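Local atomic coordinates of 3-phosphoshikimate 1-carboxyvinyltransferase (Streptomyces sviceus, PDB entry 7M0O), a protein that probably transfers the enolpyruvyl group of phosphoenolpyruvate to the 5-hydroxyl of shikimate 3-phosphate, the sixth step of chorismate biosynthesis. Residues E37-G42 against A79-F84; V68-V73 against T95-A100; L88-H93 against L134-A139; R107-L112 against G130-T135. One frame throughout, in Å; residues are numbered along the deposited sequence.

In the fold
All four contacts lie in one of the two globular domains of this EPSP synthase. Of their segments, that on helix 34-45 comes first, and contact 1 closes its loop when the start of helix 79-90 packs on it. Contact 2 opens inside that loop on strand 70-74 and closes beyond it on strand 95-99, so the two cross. Contact 3 opens at the end of helix 79-90, crosses contact 2, and closes on strand 134-139, the other neighbour of strand 95-99. Contact 4 opens at 107-112, within the loop that contact 3 closes, and the two end on overlapping residues, Leu134 and Thr135. His132 of contact 4 reaches Ala82 of contact 1, tying this loop to helix 79-90.

Contact 1 (E37-G42 against A79-F84); sequences EGFAEG and ATTARF
The rings of Phe39 and Phe84 meet edge against edge: CE1 of Phe39 lies near the plane of the Phe84 ring, CD2 of Phe84 lies in the plane of the Phe39 ring, and these two atoms are 3.9 Å apart. Thr80 CG2 fills a further piece of the Phe39 edge, 3.6 Å from its CE1. This is helix-on-helix packing inside the domain, helices 34-45 and 79-90 running in similar directions at 34° with their axes 8.8 Å apart here. Phe39 carries it: chi1 of -158° sets CG anti to the backbone N, on the way to the other helix, and the ring's CE1 comes 3.7 Å from Phe84 CB. An alanine here would probably open a gap beside Thr80 CG2 and Phe84 CB and let the helices shift. Leu15 of helix 8-20 also touches Phe39. The polar ends turn to other partners: Thr80 OG1 bonds to Lys8, a predicted substrate-binding residue, so this end of the contact borders the predicted substrate site. Thr81 OG1 bonds to Asp35; although it sits 3.3 Å from Phe39 N, the angle is too poor for a hydrogen bond.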
loop_
_atom_site.group_PDB
_atom_site.type_symbol
_atom_site.label_atom_id
_atom_site.label_comp_id
_atom_site.label_asym_id
_atom_site.label_seq_id
_atom_site.Cartn_x
_atom_site.Cartn_y
_atom_site.Cartn_z
ATOM N N GLU A 37 -10.743 10.143 4.240
ATOM C CA GLU A 37 -11.794 11.127 4.479
ATOM C C GLU A 37 -11.335 12.185 5.477
ATOM O O GLU A 37 -11.561 13.381 5.271
ATOM C CB GLU A 37 -13.071 10.433 4.962
ATOM C CG GLU A 37 -14.275 11.367 5.127
ATOM C CD GLU A 37 -14.913 11.745 3.794
ATOM O OE1 GLU A 37 -14.677 11.021 2.793
ATOM O OE2 GLU A 37 -15.660 12.758 3.754
ATOM N N GLY A 38 -10.684 11.761 6.564
ATOM C CA GLY A 38 -10.156 12.718 7.521
ATOM C C GLY A 38 -9.060 13.599 6.939
ATOM O O GLY A 38 -8.962 14.783 7.292
ATOM N N PHE A 39 -8.238 13.042 6.045
ATOM C CA PHE A 39 -7.227 13.834 5.335
ATOM C C PHE A 39 -7.888 14.949 4.534
ATOM O O PHE A 39 -7.515 16.127 4.648
ATOM C CB PHE A 39 -6.406 12.917 4.415
ATOM C CG PHE A 39 -5.025 13.447 4.028
ATOM C CD1 PHE A 39 -3.919 12.622 4.117
ATOM C CD2 PHE A 39 -4.861 14.719 3.502
ATOM C CE1 PHE A 39 -2.653 13.071 3.723
ATOM C CE2 PHE A 39 -3.604 15.181 3.116
ATOM C CZ PHE A 39 -2.504 14.356 3.225
ATOM N N ALA A 40 -8.871 14.586 3.703
ATOM C CA ALA A 40 -9.624 15.581 2.948
ATOM C C ALA A 40 -10.254 16.619 3.865
ATOM O O ALA A 40 -10.195 17.819 3.581
ATOM C CB ALA A 40 -10.698 14.889 2.101
ATOM N N GLU A 41 -10.893 16.174 4.961
ATOM C CA GLU A 41 -11.496 17.117 5.903
ATOM C C GLU A 41 -10.452 18.054 6.503
ATOM O O GLU A 41 -10.716 19.245 6.705
ATOM C CB GLU A 41 -12.213 16.378 7.037
ATOM C CG GLU A 41 -13.389 15.477 6.627
ATOM C CD GLU A 41 -13.953 14.678 7.810
ATOM O OE1 GLU A 41 -13.723 15.080 8.972
ATOM O OE2 GLU A 41 -14.618 13.639 7.582
ATOM N N GLY A 42 -9.278 17.517 6.842
ATOM C CA GLY A 42 -8.224 18.347 7.398
ATOM C C GLY A 42 -7.737 19.376 6.403
ATOM O O GLY A 42 -7.488 20.528 6.763
ATOM N N ALA A 79 -3.531 7.267 10.416
ATOM C CA ALA A 79 -2.094 7.435 10.601
ATOM C C ALA A 79 -1.505 8.365 9.549
ATOM O O ALA A 79 -0.636 9.192 9.862
ATOM C CB ALA A 79 -1.393 6.079 10.567
ATOM N N THR A 80 -1.959 8.246 8.300
ATOM C CA THR A 80 -1.457 9.121 7.244
ATOM C C THR A 80 -1.785 10.580 7.543
ATOM O O THR A 80 -0.930 11.466 7.416
ATOM C CB THR A 80 -2.051 8.714 5.890
ATOM O OG1 THR A 80 -1.445 7.500 5.438
ATOM C CG2 THR A 80 -1.806 9.814 4.869
ATOM N N THR A 81 -3.041 10.851 7.899
ATOM C CA THR A 81 -3.451 12.204 8.258
ATOM C C THR A 81 -2.591 12.757 9.394
ATOM O O THR A 81 -2.158 13.917 9.349
ATOM C CB THR A 81 -4.928 12.209 8.658
ATOM O OG1 THR A 81 -5.718 11.564 7.632
ATOM C CG2 THR A 81 -5.434 13.623 8.881
ATOM N N ALA A 82 -2.319 11.928 10.407
ATOM C CA ALA A 82 -1.591 12.364 11.594
ATOM C C ALA A 82 -0.130 12.684 11.320
ATOM O O ALA A 82 0.475 13.449 12.083
ATOM C CB ALA A 82 -1.679 11.297 12.688
ATOM N N ARG A 83 0.457 12.121 10.264
ATOM C CA ARG A 83 1.846 12.415 9.926
ATOM C C ARG A 83 1.987 13.379 8.758
ATOM O O ARG A 83 2.826 14.284 8.812
ATOM C CB ARG A 83 2.598 11.119 9.607
ATOM C CG ARG A 83 2.636 10.170 10.783
ATOM C CD ARG A 83 2.628 8.722 10.318
ATOM N NE ARG A 83 2.727 7.797 11.442
ATOM C CZ ARG A 83 2.733 6.474 11.321
ATOM N NH1 ARG A 83 2.639 5.911 10.123
ATOM N NH2 ARG A 83 2.835 5.716 12.402
ATOM N N PHE A 84 1.163 13.238 7.716
ATOM C CA PHE A 84 1.330 14.065 6.522
ATOM C C PHE A 84 0.783 15.477 6.707
ATOM O O PHE A 84 1.360 16.431 6.180
ATOM C CB PHE A 84 0.645 13.415 5.318
ATOM C CG PHE A 84 1.405 12.268 4.722
ATOM C CD1 PHE A 84 2.573 11.793 5.309
ATOM C CD2 PHE A 84 0.954 11.668 3.554
ATOM C CE1 PHE A 84 3.265 10.736 4.750
ATOM C CE2 PHE A 84 1.641 10.600 2.984
ATOM C CZ PHE A 84 2.800 10.136 3.581
#

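Contact 2 (V68-V73 against T95-A100); sequences VAEADV and TYRFDA
Arg97 lays its guanidinium between two carboxylates of the adjacent strand, Glu70 and Asp72, which both meet it at the edge. Its chain bends at chi3 (-67°), turning NE toward Asp72 OD1 while NH1 points to Glu70 OE2, which receives it on the anti lone pair. Both distances, Arg97 NE to Asp72 OD1 and Arg97 NH1 to Glu70 OE2, refine to 2.5 Å, so short that their exact values are doubtful; the Arg97 NH2 to Asp72 OD2 bond is weak at 3.2 Å. The planes of guanidinium and carboxylate stand 65° apart for Glu70 and 55° for Asp72. A leucine in place of Arg97 would probably leave both carboxylates without their shared counter-charge.

On the other face of the sheet the side chains are mainly apolar. Val73 and the Phe98 ring lie side by side, pointing the same way, with Val73 CB 3.8 Å from Phe98 CD2. Tyr96 reaches the loop ahead of strand 70-74, where its OH donates to Val68 O at 2.8 Å, almost in line with the carbonyl. Backbone hydrogen bonds such as Arg97 N to Ala71 O (2.9 Å) join the two parallel strands, which with helix 79-90 make a beta-alpha-beta unit: the helix covers Val73, Tyr96 and Phe98, while strand 134-139 flanks strand 95-99 on its far side.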
loop_
_atom_site.group_PDB
_atom_site.type_symbol
_atom_site.label_atom_id
_atom_site.label_comp_id
_atom_site.label_asym_id
_atom_site.label_seq_id
_atom_site.Cartn_x
_atom_site.Cartn_y
_atom_site.Cartn_z
ATOM N N VAL A 68 -5.238 29.329 5.738
ATOM C CA VAL A 68 -5.602 29.999 6.982
ATOM C C VAL A 68 -4.355 30.334 7.795
ATOM O O VAL A 68 -3.317 29.673 7.697
ATOM C CB VAL A 68 -6.575 29.138 7.808
ATOM C CG1 VAL A 68 -7.865 28.905 7.031
ATOM C CG2 VAL A 68 -5.940 27.808 8.191
ATOM N N ALA A 69 -4.461 31.380 8.614
ATOM C CA ALA A 69 -3.353 31.774 9.471
ATOM C C ALA A 69 -3.300 30.975 10.768
ATOM O O ALA A 69 -2.247 30.920 11.401
ATOM C CB ALA A 69 -3.444 33.269 9.789
ATOM N N GLU A 70 -4.408 30.338 11.155
ATOM C CA GLU A 70 -4.513 29.570 12.393
ATOM C C GLU A 70 -5.628 28.542 12.232
ATOM O O GLU A 70 -6.640 28.817 11.583
ATOM C CB GLU A 70 -4.789 30.488 13.590
ATOM C CG GLU A 70 -4.677 29.839 14.965
ATOM C CD GLU A 70 -4.613 30.876 16.082
ATOM O OE1 GLU A 70 -4.783 32.074 15.783
ATOM O OE2 GLU A 70 -4.377 30.501 17.252
ATOM N N ALA A 71 -5.426 27.357 12.815
ATOM C CA ALA A 71 -6.452 26.321 12.740
ATOM C C ALA A 71 -6.234 25.250 13.798
ATOM O O ALA A 71 -5.107 24.984 14.223
ATOM C CB ALA A 71 -6.489 25.653 11.365
ATOM N N ASP A 72 -7.342 24.630 14.202
ATOM C CA ASP A 72 -7.331 23.406 14.987
ATOM C C ASP A 72 -7.714 22.274 14.039
ATOM O O ASP A 72 -8.787 22.310 13.428
ATOM C CB ASP A 72 -8.307 23.502 16.165
ATOM C CG ASP A 72 -7.960 24.624 17.143
ATOM O OD1 ASP A 72 -6.957 24.490 17.874
ATOM O OD2 ASP A 72 -8.689 25.636 17.197
ATOM N N VAL A 73 -6.833 21.292 13.892
ATOM C CA VAL A 73 -7.005 20.207 12.929
ATOM C C VAL A 73 -7.108 18.898 13.702
ATOM O O VAL A 73 -6.197 18.544 14.463
ATOM C CB VAL A 73 -5.851 20.152 11.921
ATOM C CG1 VAL A 73 -6.089 19.064 10.881
ATOM C CG2 VAL A 73 -5.659 21.516 11.269
ATOM N N THR A 95 -0.221 29.166 12.440
ATOM C CA THR A 95 -0.211 28.451 13.722
ATOM C C THR A 95 -1.250 27.336 13.699
ATOM O O THR A 95 -2.448 27.610 13.582
ATOM C CB THR A 95 -0.473 29.397 14.894
ATOM O OG1 THR A 95 0.384 30.539 14.784
ATOM C CG2 THR A 95 -0.200 28.690 16.210
ATOM N N TYR A 96 -0.796 26.085 13.818
ATOM C CA TYR A 96 -1.651 24.921 13.569
ATOM C C TYR A 96 -1.586 23.953 14.743
ATOM O O TYR A 96 -0.518 23.411 15.054
ATOM C CB TYR A 96 -1.241 24.236 12.259
ATOM C CG TYR A 96 -1.182 25.236 11.123
ATOM C CD1 TYR A 96 -2.346 25.810 10.632
ATOM C CD2 TYR A 96 0.040 25.659 10.583
ATOM C CE1 TYR A 96 -2.317 26.741 9.610
ATOM C CE2 TYR A 96 0.072 26.578 9.555
ATOM C CZ TYR A 96 -1.109 27.125 9.081
ATOM O OH TYR A 96 -1.090 28.053 8.063
ATOM N N ARG A 97 -2.739 23.722 15.371
ATOM C CA ARG A 97 -2.852 22.860 16.548
ATOM C C ARG A 97 -3.467 21.529 16.121
ATOM O O ARG A 97 -4.640 21.475 15.738
ATOM C CB ARG A 97 -3.689 23.539 17.631
ATOM C CG ARG A 97 -3.055 24.802 18.188
ATOM C CD ARG A 97 -4.005 25.566 19.100
ATOM N NE ARG A 97 -5.133 26.106 18.352
ATOM C CZ ARG A 97 -5.124 27.278 17.727
ATOM N NH1 ARG A 97 -4.039 28.047 17.766
ATOM N NH2 ARG A 97 -6.200 27.682 17.061
ATOM N N PHE A 98 -2.675 20.459 16.186
ATOM C CA PHE A 98 -3.112 19.132 15.770
ATOM C C PHE A 98 -3.493 18.278 16.973
ATOM O O PHE A 98 -2.912 18.393 18.056
ATOM C CB PHE A 98 -2.005 18.432 14.972
ATOM C CG PHE A 98 -1.752 19.049 13.624
ATOM C CD1 PHE A 98 -0.791 20.034 13.454
ATOM C CD2 PHE A 98 -2.468 18.623 12.513
ATOM C CE1 PHE A 98 -0.563 20.603 12.202
ATOM C CE2 PHE A 98 -2.236 19.188 11.259
ATOM C CZ PHE A 98 -1.281 20.183 11.112
ATOM N N ASP A 99 -4.489 17.422 16.772
ATOM C CA ASP A 99 -4.852 16.426 17.765
ATOM C C ASP A 99 -5.362 15.196 17.024
ATOM O O ASP A 99 -5.632 15.235 15.822
ATOM C CB ASP A 99 -5.898 16.966 18.763
ATOM C CG ASP A 99 -5.899 16.204 20.062
ATOM O OD1 ASP A 99 -5.028 15.317 20.229
ATOM O OD2 ASP A 99 -6.783 16.481 20.910
ATOM N N ALA A 100 -5.483 14.089 17.744
ATOM C CA ALA A 100 -5.995 12.865 17.145
ATOM C C ALA A 100 -6.972 12.221 18.122
ATOM O O ALA A 100 -7.197 12.719 19.219
ATOM C CB ALA A 100 -4.838 11.933 16.768
HETATM O O HOH W 1 -0.848 32.682 12.828
#

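Contact 3 (L88-H93 against L134-A139); sequences LAAAGH and LTVRAA
Ala90 O and Ala139 N stand 4.5 Å apart and are joined through one water, which donates to Ala90 O at 2.7 Å and accepts from Ala139 N at 3.0 Å. Beside this bridge the methyl of Ala138 is pressed among carbonyls: its CB lies 3.2 Å from Ala89 O and equally close to Gly92 O. Ala89 O already accepts from Gly92 N, so the turn that follows the helix is held by its own backbone while Ala138 packs against it. Further along, Val136 CG1, anti to its backbone N (chi1 -178°), rests 3.9 Å from Ala90 CA, and Val121 touches both residues. The last residues of helix 79-90 thus lie on one face of the four-stranded mixed sheet, on its strand 134-139, before the chain enters strand 95-99. His93 and Ala139 start that entry as an antiparallel non-hydrogen-bonded pair, in which His93 CA approaches Ala138 O at 3.4 Å in a CA-H...O contact. The imidazole lies against the backbone of Ala139, ND1 being 3.6 Å from Ala139 C. Its NE2 is bonded to Gln64, and a backbone hydrogen bond links Gly92 to Gly140, just past the strand.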
loop_
_atom_site.group_PDB
_atom_site.type_symbol
_atom_site.label_atom_id
_atom_site.label_comp_id
_atom_site.label_asym_id
_atom_site.label_seq_id
_atom_site.Cartn_x
_atom_site.Cartn_y
_atom_site.Cartn_z
ATOM N N LEU A 88 2.859 18.922 5.827
ATOM C CA LEU A 88 2.384 19.968 4.922
ATOM C C LEU A 88 2.297 21.320 5.612
ATOM O O LEU A 88 2.702 22.350 5.059
ATOM C CB LEU A 88 1.004 19.599 4.385
ATOM C CG LEU A 88 0.960 18.672 3.186
ATOM C CD1 LEU A 88 -0.468 18.122 3.053
ATOM C CD2 LEU A 88 1.379 19.436 1.925
ATOM N N ALA A 89 1.719 21.344 6.809
ATOM C CA ALA A 89 1.572 22.610 7.514
ATOM C C ALA A 89 2.928 23.200 7.870
ATOM O O ALA A 89 3.115 24.421 7.792
ATOM C CB ALA A 89 0.720 22.414 8.767
ATOM N N ALA A 90 3.886 22.355 8.265
ATOM C CA ALA A 90 5.208 22.853 8.655
ATOM C C ALA A 90 5.889 23.600 7.520
ATOM O O ALA A 90 6.694 24.512 7.768
ATOM C CB ALA A 90 6.103 21.700 9.107
ATOM N N ALA A 91 5.595 23.229 6.274
ATOM C CA ALA A 91 6.177 23.936 5.144
ATOM C C ALA A 91 5.484 25.259 4.851
ATOM O O ALA A 91 6.002 26.037 4.046
ATOM C CB ALA A 91 6.135 23.064 3.894
ATOM N N GLY A 92 4.333 25.517 5.462
ATOM C CA GLY A 92 3.564 26.734 5.276
ATOM C C GLY A 92 3.841 27.765 6.356
ATOM O O GLY A 92 4.907 27.781 6.975
ATOM N N HIS A 93 2.853 28.626 6.601
ATOM C CA HIS A 93 3.044 29.823 7.416
ATOM C C HIS A 93 1.774 30.082 8.221
ATOM O O HIS A 93 0.761 30.522 7.671
ATOM C CB HIS A 93 3.400 31.016 6.520
ATOM C CG HIS A 93 4.460 30.701 5.506
ATOM N ND1 HIS A 93 5.800 30.962 5.718
ATOM C CD2 HIS A 93 4.380 30.114 4.286
ATOM C CE1 HIS A 93 6.497 30.555 4.672
ATOM N NE2 HIS A 93 5.662 30.032 3.790
ATOM N N LEU A 134 -0.050 18.156 19.160
ATOM C CA LEU A 134 1.163 18.925 18.919
ATOM C C LEU A 134 0.809 20.188 18.158
ATOM O O LEU A 134 -0.194 20.242 17.434
ATOM C CB LEU A 134 2.204 18.108 18.153
ATOM C CG LEU A 134 1.760 17.522 16.813
ATOM C CD1 LEU A 134 2.072 18.514 15.676
ATOM C CD2 LEU A 134 2.443 16.196 16.563
ATOM N N THR A 135 1.656 21.195 18.297
ATOM C CA THR A 135 1.387 22.511 17.737
ATOM C C THR A 135 2.554 22.929 16.851
ATOM O O THR A 135 3.705 22.882 17.291
ATOM C CB THR A 135 1.153 23.513 18.870
ATOM O OG1 THR A 135 -0.008 23.103 19.608
ATOM C CG2 THR A 135 0.937 24.926 18.326
ATOM N N VAL A 136 2.256 23.321 15.610
ATOM C CA VAL A 136 3.259 23.820 14.667
ATOM C C VAL A 136 3.060 25.313 14.456
ATOM O O VAL A 136 2.045 25.742 13.887
ATOM C CB VAL A 136 3.200 23.097 13.313
ATOM C CG1 VAL A 136 4.316 23.630 12.384
ATOM C CG2 VAL A 136 3.273 21.579 13.476
ATOM N N ARG A 137 4.053 26.103 14.862
ATOM C CA ARG A 137 4.138 27.522 14.509
ATOM C C ARG A 137 5.012 27.619 13.266
ATOM O O ARG A 137 6.231 27.779 13.347
ATOM C CB ARG A 137 4.692 28.328 15.675
ATOM C CG ARG A 137 3.755 28.324 16.896
ATOM C CD ARG A 137 4.478 28.666 18.206
ATOM N NE ARG A 137 3.559 28.969 19.308
ATOM C CZ ARG A 137 3.011 28.067 20.123
ATOM N NH1 ARG A 137 3.279 26.779 19.974
ATOM N NH2 ARG A 137 2.190 28.454 21.097
ATOM N N ALA A 138 4.374 27.498 12.101
ATOM C CA ALA A 138 5.070 27.299 10.835
ATOM C C ALA A 138 5.549 28.620 10.237
ATOM O O ALA A 138 4.852 29.640 10.300
ATOM C CB ALA A 138 4.136 26.585 9.846
ATOM N N ALA A 139 6.744 28.584 9.640
ATOM C CA ALA A 139 7.288 29.704 8.873
ATOM C C ALA A 139 8.141 29.175 7.722
ATOM O O ALA A 139 9.221 29.701 7.434
ATOM C CB ALA A 139 8.106 30.641 9.763
HETATM O O HOH W 2 8.031 25.921 9.668
#

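Contact 4 (R107-L112 against G130-T135); sequences RPLLPL and GHHPLT
Pro108 lies flat against His131, its CB over the centre of the imidazole at 3.6 Å from the ring centroid, a CH-pi contact. The imidazole is also tethered by its ND1, which is hydrogen-bonded to Arg105 O. Packing is tight here too at Gly130, whose CA faces Leu110 and Pro108: a side chain would run into their CB atoms, and the backbone angles (phi 97°) themselves call for glycine. Gly130 O accepts from Leu109 N at 2.8 Å, a nearly straight bond. Leu109 is the N-cap residue of helix 110-118, so the contact pins the start of that helix to the loop running, through a cis bond before Pro133, into strand 134-139. On the buried side Leu109 CD2 comes within 3.7 Å of His132 CD2, the two side chains crossing at about a right angle; Leu134 CD2 sits above one face of that imidazole, toward its rim, and His132 NE2 bonds to Ala82 O of helix 79-90. The outer side is looser: Leu110 is exposed, its CD1 3.8 Å from Gly130 CA, while a water bridges Arg107 O and His132 N, each 2.9 Å from it. Arg107 itself is predicted to bind phosphoenolpyruvate.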
loop_
_atom_site.group_PDB
_atom_site.type_symbol
_atom_site.label_atom_id
_atom_site.label_comp_id
_atom_site.label_asym_id
_atom_site.label_seq_id
_atom_site.Cartn_x
_atom_site.Cartn_y
_atom_site.Cartn_z
ATOM N N ARG A 107 -0.129 6.516 19.193
ATOM C CA ARG A 107 0.817 6.157 18.145
ATOM C C ARG A 107 1.742 7.339 17.869
ATOM O O ARG A 107 1.380 8.236 17.090
ATOM C CB ARG A 107 0.084 5.734 16.865
ATOM C CG ARG A 107 -0.745 4.446 17.023
ATOM C CD ARG A 107 -1.313 3.992 15.692
ATOM N NE ARG A 107 -0.265 3.886 14.682
ATOM C CZ ARG A 107 -0.473 3.534 13.419
ATOM N NH1 ARG A 107 -1.698 3.254 13.000
ATOM N NH2 ARG A 107 0.547 3.468 12.574
ATOM N N PRO A 108 2.934 7.392 18.456
ATOM C CA PRO A 108 3.799 8.563 18.253
ATOM C C PRO A 108 4.419 8.579 16.865
ATOM O O PRO A 108 4.337 7.627 16.085
ATOM C CB PRO A 108 4.866 8.417 19.340
ATOM C CG PRO A 108 4.956 6.945 19.560
ATOM C CD PRO A 108 3.547 6.407 19.367
ATOM N N LEU A 109 5.055 9.710 16.569
ATOM C CA LEU A 109 5.729 9.953 15.295
ATOM C C LEU A 109 7.071 10.639 15.531
ATOM O O LEU A 109 7.470 11.539 14.782
ATOM C CB LEU A 109 4.849 10.788 14.363
ATOM C CG LEU A 109 4.374 12.135 14.940
ATOM C CD1 LEU A 109 4.460 13.240 13.891
ATOM C CD2 LEU A 109 2.947 12.041 15.462
ATOM N N LEU A 110 7.799 10.205 16.565
ATOM C CA LEU A 110 8.990 10.941 16.990
ATOM C C LEU A 110 10.080 11.063 15.922
ATOM O O LEU A 110 10.674 12.151 15.819
ATOM C CB LEU A 110 9.565 10.310 18.266
ATOM C CG LEU A 110 10.692 11.138 18.900
ATOM C CD1 LEU A 110 10.241 12.590 19.188
ATOM C CD2 LEU A 110 11.173 10.454 20.161
ATOM N N PRO A 111 10.401 10.041 15.121
ATOM C CA PRO A 111 11.419 10.271 14.076
ATOM C C PRO A 111 11.071 11.423 13.152
ATOM O O PRO A 111 11.963 12.187 12.753
ATOM C CB PRO A 111 11.461 8.932 13.329
ATOM C CG PRO A 111 11.033 7.928 14.354
ATOM C CD PRO A 111 9.995 8.620 15.183
ATOM N N LEU A 112 9.791 11.571 12.808
ATOM C CA LEU A 112 9.380 12.659 11.928
ATOM C C LEU A 112 9.435 14.002 12.649
ATOM O O LEU A 112 9.926 14.993 12.094
ATOM C CB LEU A 112 7.973 12.400 11.402
ATOM C CG LEU A 112 7.417 13.502 10.508
ATOM C CD1 LEU A 112 8.320 13.760 9.297
ATOM C CD2 LEU A 112 6.008 13.101 10.082
ATOM N N GLY A 130 6.773 13.153 20.976
ATOM C CA GLY A 130 6.463 12.285 19.861
ATOM C C GLY A 130 4.987 12.145 19.546
ATOM O O GLY A 130 4.646 11.698 18.441
ATOM N N HIS A 131 4.106 12.519 20.474
ATOM C CA HIS A 131 2.679 12.235 20.363
ATOM C C HIS A 131 1.878 13.486 20.005
ATOM O O HIS A 131 2.259 14.610 20.337
ATOM C CB HIS A 131 2.137 11.676 21.688
ATOM C CG HIS A 131 2.756 10.379 22.101
ATOM N ND1 HIS A 131 2.060 9.193 22.084
ATOM C CD2 HIS A 131 3.999 10.080 22.551
ATOM C CE1 HIS A 131 2.848 8.213 22.488
ATOM N NE2 HIS A 131 4.028 8.725 22.791
ATOM N N HIS A 132 0.754 13.274 19.326
ATOM C CA HIS A 132 -0.338 14.239 19.361
ATOM C C HIS A 132 -0.927 14.312 20.776
ATOM O O HIS A 132 -0.938 13.319 21.504
ATOM C CB HIS A 132 -1.431 13.843 18.365
ATOM C CG HIS A 132 -1.047 14.085 16.938
ATOM N ND1 HIS A 132 -1.170 15.323 16.342
ATOM C CD2 HIS A 132 -0.504 13.268 16.003
ATOM C CE1 HIS A 132 -0.736 15.252 15.094
ATOM N NE2 HIS A 132 -0.325 14.018 14.864
ATOM N N PRO A 133 -1.438 15.481 21.191
ATOM C CA PRO A 133 -1.546 16.731 20.431
ATOM C C PRO A 133 -0.195 17.432 20.266
ATOM O O PRO A 133 0.699 17.300 21.105
ATOM C CB PRO A 133 -2.520 17.570 21.278
ATOM C CG PRO A 133 -2.383 17.026 22.652
ATOM C CD PRO A 133 -2.130 15.560 22.492
ATOM N N LEU A 134 -0.050 18.156 19.160
ATOM C CA LEU A 134 1.163 18.925 18.919
ATOM C C LEU A 134 0.809 20.188 18.158
ATOM O O LEU A 134 -0.194 20.242 17.434
ATOM C CB LEU A 134 2.204 18.108 18.153
ATOM C CG LEU A 134 1.760 17.522 16.813
ATOM C CD1 LEU A 134 2.072 18.514 15.676
ATOM C CD2 LEU A 134 2.443 16.196 16.563
ATOM N N THR A 135 1.656 21.195 18.297
ATOM C CA THR A 135 1.387 22.511 17.737
ATOM C C THR A 135 2.554 22.929 16.851
ATOM O O THR A 135 3.705 22.882 17.291
ATOM C CB THR A 135 1.153 23.513 18.870
ATOM O OG1 THR A 135 -0.008 23.103 19.608
ATOM C CG2 THR A 135 0.937 24.926 18.326
HETATM O O HOH W 3 0.334 10.558 18.473
#